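Intimin (Escherichia coli O127:H6 str. E2348/69, PDB 6TQD) is an outer-membrane adhesin of attaching and effacing bacteria, whose Ig-like passenger domains here, D00 and D0, probably form an extended stalk that carries the adhesive tip outward. Local coordinates at residues Asp4-His12 / Ala81-Ser91; Val107-Phe115 / Val186-Leu197. All blocks are in the same frame, centred on the assembly; numbering follows the deposited sequence.

Contact 1: residues Asp4-His12 / Ala81-Ser91; sequences DILSLNIPH and ARAYDRNGNSS. With NA (sodium ion), chain I.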
ATOM      1  N   ASP A   4     -10.454   1.440 -34.933  1.00 42.60           N
ATOM      2  CA  ASP A   4     -11.074   0.535 -35.896  1.00 40.25           C
ATOM      3  C   ASP A   4     -10.054  -0.442 -36.485  1.00 30.65           C
ATOM      4  O   ASP A   4     -10.377  -1.598 -36.761  1.00 30.55           O
ATOM      5  CB  ASP A   4     -11.740   1.326 -37.020  1.00 46.34           C
ATOM      6  CG  ASP A   4     -12.308   0.429 -38.100  1.00 50.06           C
ATOM      7  OD1 ASP A   4     -13.432  -0.087 -37.918  1.00 52.25           O
ATOM      8  OD2 ASP A   4     -11.623   0.232 -39.127  1.00 51.04           O
ATOM      9  N   ILE A   5      -8.823   0.019 -36.678  1.00 20.81           N
ATOM     10  CA  ILE A   5      -7.764  -0.877 -37.128  1.00 14.67           C
ATOM     11  C   ILE A   5      -7.097  -1.588 -35.955  1.00 12.94           C
ATOM     12  O   ILE A   5      -6.854  -2.798 -36.012  1.00 11.22           O
ATOM     13  CB  ILE A   5      -6.746  -0.130 -38.016  1.00 12.43           C
ATOM     14  CG1 ILE A   5      -7.382   0.196 -39.373  1.00 19.48           C
ATOM     15  CG2 ILE A   5      -5.469  -0.958 -38.189  1.00 14.04           C
ATOM     16  CD1 ILE A   5      -6.519   1.042 -40.282  1.00 21.74           C
ATOM     17  N   LEU A   6      -6.810  -0.877 -34.859  1.00 12.34           N
ATOM     18  CA  LEU A   6      -6.061  -1.486 -33.760  1.00 11.07           C
ATOM     19  C   LEU A   6      -6.310  -0.704 -32.485  1.00 11.85           C
ATOM     20  O   LEU A   6      -6.062   0.507 -32.455  1.00 12.60           O
ATOM     21  CB  LEU A   6      -4.567  -1.482 -34.090  1.00 11.49           C
ATOM     22  CG  LEU A   6      -3.645  -2.112 -33.057  1.00 12.50           C
ATOM     23  CD1 LEU A   6      -4.070  -3.539 -32.770  1.00 10.03           C
ATOM     24  CD2 LEU A   6      -2.202  -2.044 -33.540  1.00 11.81           C
ATOM     25  N   SER A   7      -6.782  -1.382 -31.447  1.00  9.83           N
ATOM     26  CA  SER A   7      -6.990  -0.754 -30.147  1.00  9.36           C
ATOM     27  C   SER A   7      -6.471  -1.663 -29.040  1.00  8.70           C
ATOM     28  O   SER A   7      -6.459  -2.895 -29.166  1.00  9.00           O
ATOM     29  CB  SER A   7      -8.471  -0.441 -29.887  1.00 12.95           C
ATOM     30  OG  SER A   7      -9.231  -1.621 -29.714  1.00 16.84           O
ATOM     31  N   LEU A   8      -6.003  -1.033 -27.961  1.00  7.10           N
ATOM     32  CA  LEU A   8      -5.567  -1.704 -26.742  1.00  6.92           C
ATOM     33  C   LEU A   8      -6.220  -1.017 -25.551  1.00  7.08           C
ATOM     34  O   LEU A   8      -6.166   0.211 -25.429  1.00  9.02           O
ATOM     35  CB  LEU A   8      -4.049  -1.602 -26.612  1.00  7.54           C
ATOM     36  CG  LEU A   8      -3.429  -2.118 -25.313  1.00  9.39           C
ATOM     37  CD1 LEU A   8      -3.652  -3.613 -25.139  1.00 11.09           C
ATOM     38  CD2 LEU A   8      -1.930  -1.790 -25.282  1.00 10.37           C
ATOM     39  N   ASN A   9      -6.840  -1.800 -24.678  1.00  8.01           N
ATOM     40  CA  ASN A   9      -7.379  -1.301 -23.423  1.00  8.11           C
ATOM     41  C   ASN A   9      -6.891  -2.187 -22.289  1.00  9.87           C
ATOM     42  O   ASN A   9      -6.747  -3.400 -22.458  1.00  9.03           O
ATOM     43  CB  ASN A   9      -8.914  -1.263 -23.437  1.00  7.62           C
ATOM     44  CG  ASN A   9      -9.468  -0.139 -24.331  1.00 11.63           C
ATOM     45  OD1 ASN A   9      -9.495  -0.256 -25.559  1.00 13.56           O
ATOM     46  ND2 ASN A   9      -9.923   0.952 -23.714  1.00 13.29           N
ATOM     47  N   ILE A  10      -6.617  -1.560 -21.150  1.00  9.36           N
ATOM     48  CA  ILE A  10      -6.187  -2.245 -19.938  1.00 11.35           C
ATOM     49  C   ILE A  10      -7.216  -1.949 -18.863  1.00 11.61           C
ATOM     50  O   ILE A  10      -7.178  -0.899 -18.229  1.00 14.41           O
ATOM     51  CB  ILE A  10      -4.769  -1.808 -19.519  1.00 10.69           C
ATOM     52  CG1 ILE A  10      -3.804  -2.018 -20.696  1.00 12.25           C
ATOM     53  CG2 ILE A  10      -4.328  -2.581 -18.269  1.00 12.84           C
ATOM     54  CD1 ILE A  10      -2.350  -1.708 -20.396  1.00 15.96           C
ATOM     55  N   PRO A  11      -8.192  -2.846 -18.667  1.00 13.04           N
ATOM     56  CA  PRO A  11      -9.365  -2.498 -17.850  1.00 15.35           C
ATOM     57  C   PRO A  11      -9.071  -2.368 -16.373  1.00 14.80           C
ATOM     58  O   PRO A  11      -9.833  -1.694 -15.674  1.00 17.47           O
ATOM     59  CB  PRO A  11     -10.334  -3.661 -18.102  1.00 16.62           C
ATOM     60  CG  PRO A  11      -9.458  -4.793 -18.515  1.00 18.32           C
ATOM     61  CD  PRO A  11      -8.330  -4.178 -19.286  1.00 18.26           C
ATOM     62  N   HIS A  12      -8.030  -3.016 -15.872  1.00 12.46           N
ATOM     63  CA  HIS A  12      -7.800  -3.077 -14.440  1.00 12.74           C
ATOM     64  C   HIS A  12      -6.356  -2.728 -14.123  1.00 12.51           C
ATOM     65  O   HIS A  12      -5.434  -3.277 -14.727  1.00 13.48           O
ATOM     66  CB  HIS A  12      -8.087  -4.493 -13.919  1.00 17.99           C
ATOM     67  CG  HIS A  12      -9.466  -4.985 -14.236  1.00 26.18           C
ATOM     68  ND1 HIS A  12     -10.599  -4.426 -13.689  1.00 28.86           N
ATOM     69  CD2 HIS A  12      -9.893  -5.975 -15.056  1.00 29.06           C
ATOM     70  CE1 HIS A  12     -11.665  -5.055 -14.150  1.00 30.48           C
ATOM     71  NE2 HIS A  12     -11.265  -5.997 -14.985  1.00 29.92           N
ATOM     72  N   ALA A  81       2.066   0.153 -22.153  1.00  6.73           N
ATOM     73  CA  ALA A  81       2.069  -0.910 -23.139  1.00  4.96           C
ATOM     74  C   ALA A  81       1.523  -0.387 -24.450  1.00  6.51           C
ATOM     75  O   ALA A  81       0.539   0.346 -24.472  1.00  8.10           O
ATOM     76  CB  ALA A  81       1.170  -2.065 -22.708  1.00  7.51           C
ATOM     77  N   ARG A  82       2.130  -0.819 -25.545  1.00  6.01           N
ATOM     78  CA  ARG A  82       1.692  -0.484 -26.885  1.00  6.48           C
ATOM     79  C   ARG A  82       1.575  -1.781 -27.668  1.00  7.53           C
ATOM     80  O   ARG A  82       2.519  -2.575 -27.705  1.00  8.23           O
ATOM     81  CB  ARG A  82       2.695   0.459 -27.551  1.00  8.72           C
ATOM     82  CG  ARG A  82       2.244   1.011 -28.898  1.00  9.77           C
ATOM     83  CD  ARG A  82       3.337   1.841 -29.563  1.00 11.18           C
ATOM     84  NE  ARG A  82       3.652   3.116 -28.908  1.00 10.02           N
ATOM     85  CZ  ARG A  82       2.968   4.248 -29.076  1.00 11.41           C
ATOM     86  NH1 ARG A  82       1.882   4.266 -29.838  1.00 13.14           N
ATOM     87  NH2 ARG A  82       3.373   5.366 -28.499  1.00 12.14           N
ATOM     88  N   ALA A  83       0.431  -1.989 -28.306  1.00  7.92           N
ATOM     89  CA  ALA A  83       0.240  -3.154 -29.161  1.00  5.29           C
ATOM     90  C   ALA A  83       0.621  -2.816 -30.594  1.00  6.69           C
ATOM     91  O   ALA A  83       0.429  -1.687 -31.052  1.00  7.62           O
ATOM     92  CB  ALA A  83      -1.209  -3.618 -29.111  1.00  8.63           C
ATOM     93  N   TYR A  84       1.178  -3.807 -31.305  1.00  4.87           N
ATOM     94  CA  TYR A  84       1.456  -3.689 -32.725  1.00  4.46           C
ATOM     95  C   TYR A  84       0.753  -4.822 -33.465  1.00  6.42           C
ATOM     96  O   TYR A  84       0.727  -5.971 -32.986  1.00  7.28           O
ATOM     97  CB  TYR A  84       2.945  -3.810 -33.049  1.00  6.16           C
ATOM     98  CG  TYR A  84       3.766  -2.602 -32.684  1.00  7.70           C
ATOM     99  CD1 TYR A  84       4.164  -2.394 -31.386  1.00  8.05           C
ATOM    100  CD2 TYR A  84       4.158  -1.677 -33.646  1.00  9.32           C
ATOM    101  CE1 TYR A  84       4.922  -1.303 -31.038  1.00  9.60           C
ATOM    102  CE2 TYR A  84       4.924  -0.575 -33.306  1.00 11.81           C
ATOM    103  CZ  TYR A  84       5.305  -0.402 -31.993  1.00 10.91           C
ATOM    104  OH  TYR A  84       6.073   0.685 -31.602  1.00 16.80           O
ATOM    105  N   ASP A  85       0.247  -4.514 -34.655  1.00  6.31           N
ATOM    106  CA  ASP A  85      -0.356  -5.532 -35.513  1.00  6.26           C
ATOM    107  C   ASP A  85       0.666  -6.045 -36.525  1.00  8.96           C
ATOM    108  O   ASP A  85       1.807  -5.585 -36.595  1.00  8.57           O
ATOM    109  CB  ASP A  85      -1.649  -5.031 -36.156  1.00  7.14           C
ATOM    110  CG  ASP A  85      -1.441  -3.962 -37.219  1.00  8.25           C
ATOM    111  OD1 ASP A  85      -0.311  -3.800 -37.716  1.00  9.98           O
ATOM    112  OD2 ASP A  85      -2.440  -3.294 -37.568  1.00  9.64           O
ATOM    113  N   ARG A  86       0.237  -7.023 -37.321  1.00  8.92           N
ATOM    114  CA  ARG A  86       1.129  -7.664 -38.291  1.00 10.57           C
ATOM    115  C   ARG A  86       1.549  -6.756 -39.431  1.00 11.59           C
ATOM    116  O   ARG A  86       2.486  -7.118 -40.154  1.00 12.98           O
ATOM    117  CB  ARG A  86       0.472  -8.931 -38.844  1.00 15.59           C
ATOM    118  CG  ARG A  86       0.560 -10.125 -37.911  1.00 23.47           C
ATOM    119  CD  ARG A  86      -0.062 -11.374 -38.533  1.00 32.42           C
ATOM    120  NE  ARG A  86      -1.522 -11.344 -38.505  1.00 37.58           N
ATOM    121  CZ  ARG A  86      -2.302 -12.328 -38.940  1.00 43.42           C
ATOM    122  NH1 ARG A  86      -1.763 -13.429 -39.448  1.00 47.25           N
ATOM    123  NH2 ARG A  86      -3.622 -12.212 -38.868  1.00 42.43           N
ATOM    124  N   ASN A  87       0.883  -5.611 -39.624  1.00 10.54           N
ATOM    125  CA  ASN A  87       1.244  -4.622 -40.632  1.00 10.51           C
ATOM    126  C   ASN A  87       2.144  -3.526 -40.077  1.00 10.97           C
ATOM    127  O   ASN A  87       2.535  -2.626 -40.825  1.00 14.44           O
ATOM    128  CB  ASN A  87      -0.013  -3.962 -41.197  1.00 11.66           C
ATOM    129  CG  ASN A  87      -0.840  -4.903 -42.062  1.00 15.74           C
ATOM    130  OD1 ASN A  87      -0.561  -6.101 -42.140  1.00 17.03           O
ATOM    131  ND2 ASN A  87      -1.847  -4.359 -42.727  1.00 16.91           N
ATOM    132  N   GLY A  88       2.456  -3.565 -38.788  1.00  8.71           N
ATOM    133  CA  GLY A  88       3.305  -2.554 -38.192  1.00  7.69           C
ATOM    134  C   GLY A  88       2.585  -1.367 -37.599  1.00  8.21           C
ATOM    135  O   GLY A  88       3.258  -0.455 -37.109  1.00 10.03           O
ATOM    136  N   ASN A  89       1.255  -1.322 -37.667  1.00  8.02           N
ATOM    137  CA  ASN A  89       0.512  -0.281 -36.971  1.00  7.67           C
ATOM    138  C   ASN A  89       0.588  -0.543 -35.478  1.00  5.47           C
ATOM    139  O   ASN A  89       0.772  -1.674 -35.034  1.00  6.97           O
ATOM    140  CB  ASN A  89      -0.970  -0.320 -37.340  1.00  7.61           C
ATOM    141  CG  ASN A  89      -1.211  -0.051 -38.807  1.00  8.43           C
ATOM    142  OD1 ASN A  89      -0.826   0.994 -39.360  1.00  8.44           O
ATOM    143  ND2 ASN A  89      -1.859  -1.003 -39.456  1.00  9.91           N
ATOM    144  N   SER A  90       0.454   0.520 -34.698  1.00  6.86           N
ATOM    145  CA  SER A  90       0.414   0.380 -33.254  1.00  7.20           C
ATOM    146  C   SER A  90      -0.869   0.977 -32.695  1.00  7.88           C
ATOM    147  O   SER A  90      -1.614   1.689 -33.376  1.00  7.57           O
ATOM    148  CB  SER A  90       1.656   0.979 -32.609  1.00 10.67           C
ATOM    149  OG  SER A  90       1.737   2.357 -32.840  1.00 12.43           O
ATOM    150  N   SER A  91      -1.135   0.635 -31.435  1.00  7.69           N
ATOM    151  CA  SER A  91      -2.221   1.194 -30.652  1.00  6.37           C
ATOM    152  C   SER A  91      -1.752   2.453 -29.927  1.00  6.85           C
ATOM    153  O   SER A  91      -0.619   2.902 -30.071  1.00  7.46           O
ATOM    154  CB  SER A  91      -2.682   0.174 -29.611  1.00  9.28           C
ATOM    155  OG  SER A  91      -1.670  -0.028 -28.629  1.00  7.24           O
TER
HETATM  156 NA    NA I 703      -7.061   1.220 -17.083  1.00 23.01          NA
HETATM  157  O   HOH W   1      -4.699  -4.320 -36.802  1.00 10.46           O
HETATM  158  O   HOH W   2      -4.459   2.414 -33.561  1.00 12.28           O
HETATM  159  O   HOH W   3      -8.249   0.707 -15.031  1.00 53.58           O
HETATM  160  O   HOH W   4      -7.265   3.310 -15.441  1.00 36.68           O
HETATM  161  O   HOH W   5      -4.958   0.633 -16.611  1.00 24.58           O
HETATM  162  O   HOH W   6      -5.468   2.156 -18.926  1.00 17.75           O
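Two facing sheets of a beta sandwich meet where the edge strand 6-9 lies over the hairpin of strand 76-85, a type I turn (Asp-85 to Gly-88) and the start of strand 90-101. Leucine's branched apolar chain suits the inward positions, since it can span the gap between sheets whose strand axes (6-9 and 81-85) are 7.3 Å apart. Leu-6 has its CG anti to the backbone N (chi1 -179°), which lays CD2 across the paired backbones of the hairpin, 3.3 Å from Asn-89 O and close to Asp-85 N and the backbone of Ser-90. Leu-8, two residues on, again faces inward: its CD2 reaches Ala-81 O at 3.4 Å and its CB lies over Ser-91, the small methyls of Ala-81 and Ala-83 leaving it room. Ser-91 OG touches Leu-8 CB at 3.5 Å, accepts a hydrogen bond from Ala-83 N and has a further partner just beyond the segments, so it is not left unpaired beneath Leu-8. At the turn, Ile-5 CG2 rests on the Asp-85 and Asn-89 side chains. There Asn-89 ND2 donates to the syn lone pair of Asp-85 OD2 (3.0 Å), and the backbone N atoms of Asn-87 and Asn-89 approach OD1 from opposite faces of the carboxylate, the former closing an Asx turn. Water bridges Ile-5 O to Asp-85 OD2, and Leu-6 O to Ser-90 O. Farther along, Ile-10 O ligates a sodium ion at 2.4 Å with four waters. Strand 6-9 pairs with strand 21-30, whereas Ala-81 and Ala-83 also pack on strand 34-40.

Contact 2: residues Val107-Phe115 / Val186-Leu197; sequences VDQVGVTDF and VSAKTAEMTSAL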
ATOM      1  N   VAL A 107      -4.854  -6.443   0.056  1.00 13.39           N
ATOM      2  CA  VAL A 107      -5.371  -5.776  -1.124  1.00 11.36           C
ATOM      3  C   VAL A 107      -6.866  -5.512  -0.987  1.00 11.21           C
ATOM      4  O   VAL A 107      -7.639  -6.377  -0.553  1.00 13.68           O
ATOM      5  CB  VAL A 107      -5.070  -6.610  -2.385  1.00 15.99           C
ATOM      6  CG1 VAL A 107      -5.792  -6.033  -3.583  1.00 17.10           C
ATOM      7  CG2 VAL A 107      -3.568  -6.666  -2.620  1.00 14.55           C
ATOM      8  N   ASP A 108      -7.283  -4.313  -1.387  1.00 10.37           N
ATOM      9  CA  ASP A 108      -8.661  -3.852  -1.432  1.00 12.00           C
ATOM     10  C   ASP A 108      -9.246  -3.585  -0.051  1.00 12.50           C
ATOM     11  O   ASP A 108     -10.428  -3.225   0.054  1.00 14.52           O
ATOM     12  CB  ASP A 108      -9.611  -4.806  -2.178  1.00 14.48           C
ATOM     13  CG  ASP A 108      -9.271  -4.942  -3.654  1.00 23.18           C
ATOM     14  OD1 ASP A 108      -9.493  -6.041  -4.217  1.00 27.11           O
ATOM     15  OD2 ASP A 108      -8.777  -3.963  -4.254  1.00 24.84           O
ATOM     16  N   GLN A 109      -8.462  -3.720   1.010  1.00 10.19           N
ATOM     17  CA  GLN A 109      -8.966  -3.524   2.362  1.00 10.40           C
ATOM     18  C   GLN A 109      -8.769  -2.069   2.777  1.00 11.30           C
ATOM     19  O   GLN A 109      -7.764  -1.448   2.427  1.00 12.16           O
ATOM     20  CB  GLN A 109      -8.202  -4.426   3.324  1.00 10.15           C
ATOM     21  CG  GLN A 109      -8.620  -4.290   4.781  1.00 11.81           C
ATOM     22  CD  GLN A 109      -7.711  -5.072   5.700  1.00 13.56           C
ATOM     23  OE1 GLN A 109      -8.009  -6.197   6.076  1.00 17.05           O
ATOM     24  NE2 GLN A 109      -6.581  -4.488   6.025  1.00 13.59           N
ATOM     25  N   VAL A 110      -9.748  -1.524   3.500  1.00  9.07           N
ATOM     26  CA  VAL A 110      -9.585  -0.239   4.184  1.00  8.66           C
ATOM     27  C   VAL A 110      -8.901  -0.561   5.512  1.00 10.17           C
ATOM     28  O   VAL A 110      -9.540  -1.061   6.436  1.00 11.51           O
ATOM     29  CB  VAL A 110     -10.919   0.476   4.383  1.00  8.66           C
ATOM     30  CG1 VAL A 110     -10.720   1.751   5.183  1.00  7.66           C
ATOM     31  CG2 VAL A 110     -11.571   0.771   3.029  1.00 10.47           C
ATOM     32  N   GLY A 111      -7.600  -0.293   5.605  1.00  7.72           N
ATOM     33  CA  GLY A 111      -6.822  -0.756   6.734  1.00  7.88           C
ATOM     34  C   GLY A 111      -5.774   0.253   7.166  1.00  7.67           C
ATOM     35  O   GLY A 111      -5.358   1.126   6.404  1.00  7.29           O
ATOM     36  N   VAL A 112      -5.349   0.107   8.418  1.00  6.43           N
ATOM     37  CA  VAL A 112      -4.257   0.917   8.959  1.00  7.94           C
ATOM     38  C   VAL A 112      -2.954   0.447   8.329  1.00  8.99           C
ATOM     39  O   VAL A 112      -2.576  -0.727   8.442  1.00 14.32           O
ATOM     40  CB  VAL A 112      -4.188   0.792  10.483  1.00  8.37           C
ATOM     41  CG1 VAL A 112      -3.015   1.621  11.035  1.00 11.26           C
ATOM     42  CG2 VAL A 112      -5.491   1.221  11.124  1.00  8.88           C
ATOM     43  N   THR A 113      -2.253   1.357   7.662  1.00  9.25           N
ATOM     44  CA  THR A 113      -0.976   1.004   7.049  1.00 10.63           C
ATOM     45  C   THR A 113       0.230   1.423   7.876  1.00 13.51           C
ATOM     46  O   THR A 113       1.313   0.863   7.689  1.00 16.10           O
ATOM     47  CB  THR A 113      -0.848   1.635   5.656  1.00 14.39           C
ATOM     48  OG1 THR A 113      -0.987   3.060   5.761  1.00 17.63           O
ATOM     49  CG2 THR A 113      -1.911   1.101   4.719  1.00 16.59           C
ATOM     50  N   ASP A 114       0.074   2.406   8.750  1.00 11.91           N
ATOM     51  CA  ASP A 114       1.175   2.931   9.542  1.00 14.04           C
ATOM     52  C   ASP A 114       0.597   3.374  10.877  1.00  9.97           C
ATOM     53  O   ASP A 114      -0.516   3.908  10.929  1.00 11.06           O
ATOM     54  CB  ASP A 114       1.821   4.137   8.859  1.00 17.53           C
ATOM     55  CG  ASP A 114       2.362   3.809   7.484  1.00 29.18           C
ATOM     56  OD1 ASP A 114       3.504   3.315   7.391  1.00 34.20           O
ATOM     57  OD2 ASP A 114       1.637   4.049   6.496  1.00 33.18           O
ATOM     58  N   PHE A 115       1.354   3.161  11.954  1.00  9.52           N
ATOM     59  CA  PHE A 115       0.930   3.612  13.280  1.00 10.72           C
ATOM     60  C   PHE A 115       2.214   3.951  14.035  1.00 11.42           C
ATOM     61  O   PHE A 115       2.947   3.048  14.454  1.00 13.11           O
ATOM     62  CB  PHE A 115       0.116   2.544  13.998  1.00  9.59           C
ATOM     63  CG  PHE A 115      -0.552   3.026  15.257  1.00  9.52           C
ATOM     64  CD1 PHE A 115      -1.201   4.253  15.284  1.00  9.44           C
ATOM     65  CD2 PHE A 115      -0.565   2.242  16.398  1.00  9.36           C
ATOM     66  CE1 PHE A 115      -1.831   4.693  16.432  1.00  9.05           C
ATOM     67  CE2 PHE A 115      -1.189   2.682  17.550  1.00  9.47           C
ATOM     68  CZ  PHE A 115      -1.827   3.909  17.564  1.00  9.67           C
ATOM     69  N   VAL A 186       1.014   0.108  21.802  1.00 14.87           N
ATOM     70  CA  VAL A 186      -0.335   0.525  21.453  1.00 14.13           C
ATOM     71  C   VAL A 186      -0.632   0.021  20.049  1.00 13.45           C
ATOM     72  O   VAL A 186       0.270  -0.081  19.214  1.00 13.93           O
ATOM     73  CB  VAL A 186      -0.473   2.060  21.496  1.00 13.88           C
ATOM     74  CG1 VAL A 186      -1.894   2.467  21.219  1.00 13.17           C
ATOM     75  CG2 VAL A 186      -0.006   2.598  22.851  1.00 14.62           C
ATOM     76  N   SER A 187      -1.905  -0.304  19.794  1.00 12.92           N
ATOM     77  CA  SER A 187      -2.330  -0.797  18.489  1.00 12.27           C
ATOM     78  C   SER A 187      -3.466   0.052  17.939  1.00 11.48           C
ATOM     79  O   SER A 187      -4.187   0.736  18.674  1.00 11.45           O
ATOM     80  CB  SER A 187      -2.810  -2.250  18.585  1.00 12.38           C
ATOM     81  OG  SER A 187      -4.050  -2.315  19.264  1.00 13.11           O
ATOM     82  N   ALA A 188      -3.623  -0.025  16.611  1.00 10.87           N
ATOM     83  CA  ALA A 188      -4.667   0.669  15.870  1.00 10.09           C
ATOM     84  C   ALA A 188      -5.342  -0.309  14.910  1.00  9.62           C
ATOM     85  O   ALA A 188      -4.675  -1.140  14.296  1.00  9.72           O
ATOM     86  CB  ALA A 188      -4.049   1.821  15.049  1.00  9.80           C
ATOM     87  N   LYS A 189      -6.657  -0.178  14.768  1.00  9.10           N
ATOM     88  CA  LYS A 189      -7.406  -1.108  13.932  1.00  8.66           C
ATOM     89  C   LYS A 189      -8.621  -0.428  13.322  1.00  8.63           C
ATOM     90  O   LYS A 189      -9.251   0.435  13.936  1.00  9.21           O
ATOM     91  CB  LYS A 189      -7.849  -2.326  14.756  1.00  9.05           C
ATOM     92  CG  LYS A 189      -8.441  -3.475  13.932  1.00 10.48           C
ATOM     93  CD  LYS A 189      -8.907  -4.631  14.804  1.00 11.53           C
ATOM     94  CE  LYS A 189      -9.586  -5.729  13.995  1.00 14.31           C
ATOM     95  NZ  LYS A 189     -10.887  -5.300  13.395  1.00 15.51           N
ATOM     96  N   THR A 190      -8.946  -0.832  12.091  1.00  8.70           N
ATOM     97  CA  THR A 190     -10.199  -0.470  11.446  1.00  6.72           C
ATOM     98  C   THR A 190     -11.077  -1.710  11.307  1.00  6.64           C
ATOM     99  O   THR A 190     -10.619  -2.858  11.435  1.00  8.27           O
ATOM    100  CB  THR A 190      -9.955   0.148  10.065  1.00 11.11           C
ATOM    101  OG1 THR A 190      -9.237  -0.793   9.262  1.00 13.03           O
ATOM    102  CG2 THR A 190      -9.184   1.445  10.181  1.00 13.22           C
ATOM    103  N   ALA A 191     -12.353  -1.467  11.001  1.00  9.48           N
ATOM    104  CA  ALA A 191     -13.362  -2.527  11.056  1.00  8.70           C
ATOM    105  C   ALA A 191     -13.035  -3.712  10.143  1.00  7.34           C
ATOM    106  O   ALA A 191     -13.268  -4.863  10.528  1.00  9.86           O
ATOM    107  CB  ALA A 191     -14.737  -1.954  10.686  1.00 14.64           C
ATOM    108  N   GLU A 192     -12.509  -3.450   8.940  1.00  8.22           N
ATOM    109  CA  GLU A 192     -12.272  -4.532   7.984  1.00  8.00           C
ATOM    110  C   GLU A 192     -11.045  -5.380   8.321  1.00  8.40           C
ATOM    111  O   GLU A 192     -10.930  -6.507   7.820  1.00  8.06           O
ATOM    112  CB  GLU A 192     -12.127  -3.985   6.557  1.00  9.29           C
ATOM    113  CG  GLU A 192     -13.394  -3.406   5.958  1.00  9.84           C
ATOM    114  CD  GLU A 192     -13.202  -2.882   4.535  1.00 13.68           C
ATOM    115  OE1 GLU A 192     -12.127  -3.096   3.927  1.00 14.79           O
ATOM    116  OE2 GLU A 192     -14.134  -2.227   4.019  1.00 18.70           O
ATOM    117  N   MET A 193     -10.111  -4.867   9.122  1.00  7.17           N
ATOM    118  CA  MET A 193      -8.885  -5.600   9.406  1.00  7.28           C
ATOM    119  C   MET A 193      -9.176  -6.837  10.243  1.00  9.65           C
ATOM    120  O   MET A 193     -10.114  -6.867  11.049  1.00 11.16           O
ATOM    121  CB  MET A 193      -7.905  -4.711  10.174  1.00  7.70           C
ATOM    122  CG  MET A 193      -7.361  -3.570   9.355  1.00  8.79           C
ATOM    123  SD  MET A 193      -6.435  -2.391  10.306  1.00  9.39           S
ATOM    124  CE  MET A 193      -4.927  -3.232  10.699  1.00 10.00           C
ATOM    125  N   THR A 194      -8.353  -7.870  10.046  1.00 11.31           N
ATOM    126  CA  THR A 194      -8.507  -9.117  10.794  1.00 13.27           C
ATOM    127  C   THR A 194      -7.891  -9.025  12.186  1.00 13.01           C
ATOM    128  O   THR A 194      -8.302  -9.767  13.088  1.00 15.37           O
ATOM    129  CB  THR A 194      -7.937 -10.298  10.002  1.00 15.74           C
ATOM    130  OG1 THR A 194      -6.540 -10.099   9.747  1.00 17.09           O
ATOM    131  CG2 THR A 194      -8.667 -10.449   8.665  1.00 15.59           C
ATOM    132  N   SER A 195      -6.886  -8.166  12.358  1.00 10.40           N
ATOM    133  CA  SER A 195      -6.238  -7.929  13.637  1.00 13.80           C
ATOM    134  C   SER A 195      -5.636  -6.532  13.603  1.00 10.35           C
ATOM    135  O   SER A 195      -5.479  -5.930  12.542  1.00 10.90           O
ATOM    136  CB  SER A 195      -5.157  -8.979  13.913  1.00 18.34           C
ATOM    137  OG  SER A 195      -4.138  -8.923  12.933  1.00 21.41           O
ATOM    138  N   ALA A 196      -5.326  -6.007  14.784  1.00 12.04           N
ATOM    139  CA  ALA A 196      -4.807  -4.653  14.888  1.00 10.56           C
ATOM    140  C   ALA A 196      -3.337  -4.591  14.471  1.00 11.84           C
ATOM    141  O   ALA A 196      -2.628  -5.597  14.459  1.00 16.33           O
ATOM    142  CB  ALA A 196      -4.953  -4.127  16.326  1.00 13.09           C
ATOM    143  N   LEU A 197      -2.891  -3.382  14.090  1.00 10.65           N
ATOM    144  CA  LEU A 197      -1.495  -3.101  13.796  1.00 10.97           C
ATOM    145  C   LEU A 197      -0.842  -2.497  15.041  1.00 11.61           C
ATOM    146  O   LEU A 197      -1.277  -1.446  15.518  1.00 11.47           O
ATOM    147  CB  LEU A 197      -1.379  -2.104  12.637  1.00 10.91           C
ATOM    148  CG  LEU A 197       0.054  -1.687  12.278  1.00 14.95           C
ATOM    149  CD1 LEU A 197       0.848  -2.902  11.780  1.00 18.22           C
ATOM    150  CD2 LEU A 197       0.071  -0.574  11.231  1.00 12.88           C
TER
HETATM  151  O   HOH W   7     -13.008  -2.281   1.185  1.00 21.67           O
HETATM  152  O   HOH W   8      -6.115  -7.375   8.267  1.00 17.31           O
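Phe-115 lays one face of its ring on the methyl of Ala-188, a CH-pi contact with CB 3.6 Å from the ring centroid and only 6° off the normal; alanine's single methyl lets the ring come down squarely over it. CG anti to the backbone N (chi1 -170°) swings the ring toward strand 186-189, and its CE2 edge meets Val-186 O at 3.5 Å. Val-112 divides its branches: CG1 packs on Leu-197 CD2 at 3.8 Å, while CG2 touches Thr-190 CG2 and Met-193 SD. That sulfur accepts a weak hydrogen bond from Val-112 N (3.3 Å), a task suited to methionine's polarisable thioether. The Gln-109 side chain runs antiparallel to that of Glu-192, CG against OE1 (3.8 Å), and lies crosswise to Met-193, whose CG meets NE2 at 3.5 Å. Extended beyond CG, Glu-192 brings OE1 to Val-110 N (2.9 Å, nearly straight at 171°), although the donor sits above the carboxylate plane. Lys-189 NZ steadies the turn 190-193 by bonding Thr-190 O and Met-193 O. Phe-115, Val-112 and Ala-188 thus fill the space between the two sheets of a bacterial Ig-like beta sandwich, while the Gln-109 and Glu-192 contacts close its more exposed end.

Both segments of contact 1 precede those of contact 2 in the chain, and the two contacts lie on opposite sides of its centre. Their centres are 40 Å apart and their nearest atoms about 10 Å, without touching. Each joins the facing sheets of a separate beta sandwich: residues 4-12 and 81-91 in the first, residues 107-115 and 186-197 in the second. No sheet is shared. Strand 111-117 is the next strand after 90-101, reached through the linker 102-110. In each sandwich the first strand packs on strands late in that domain. The separation of the two contacts is consistent with the extended conformation reported for these juncture domains.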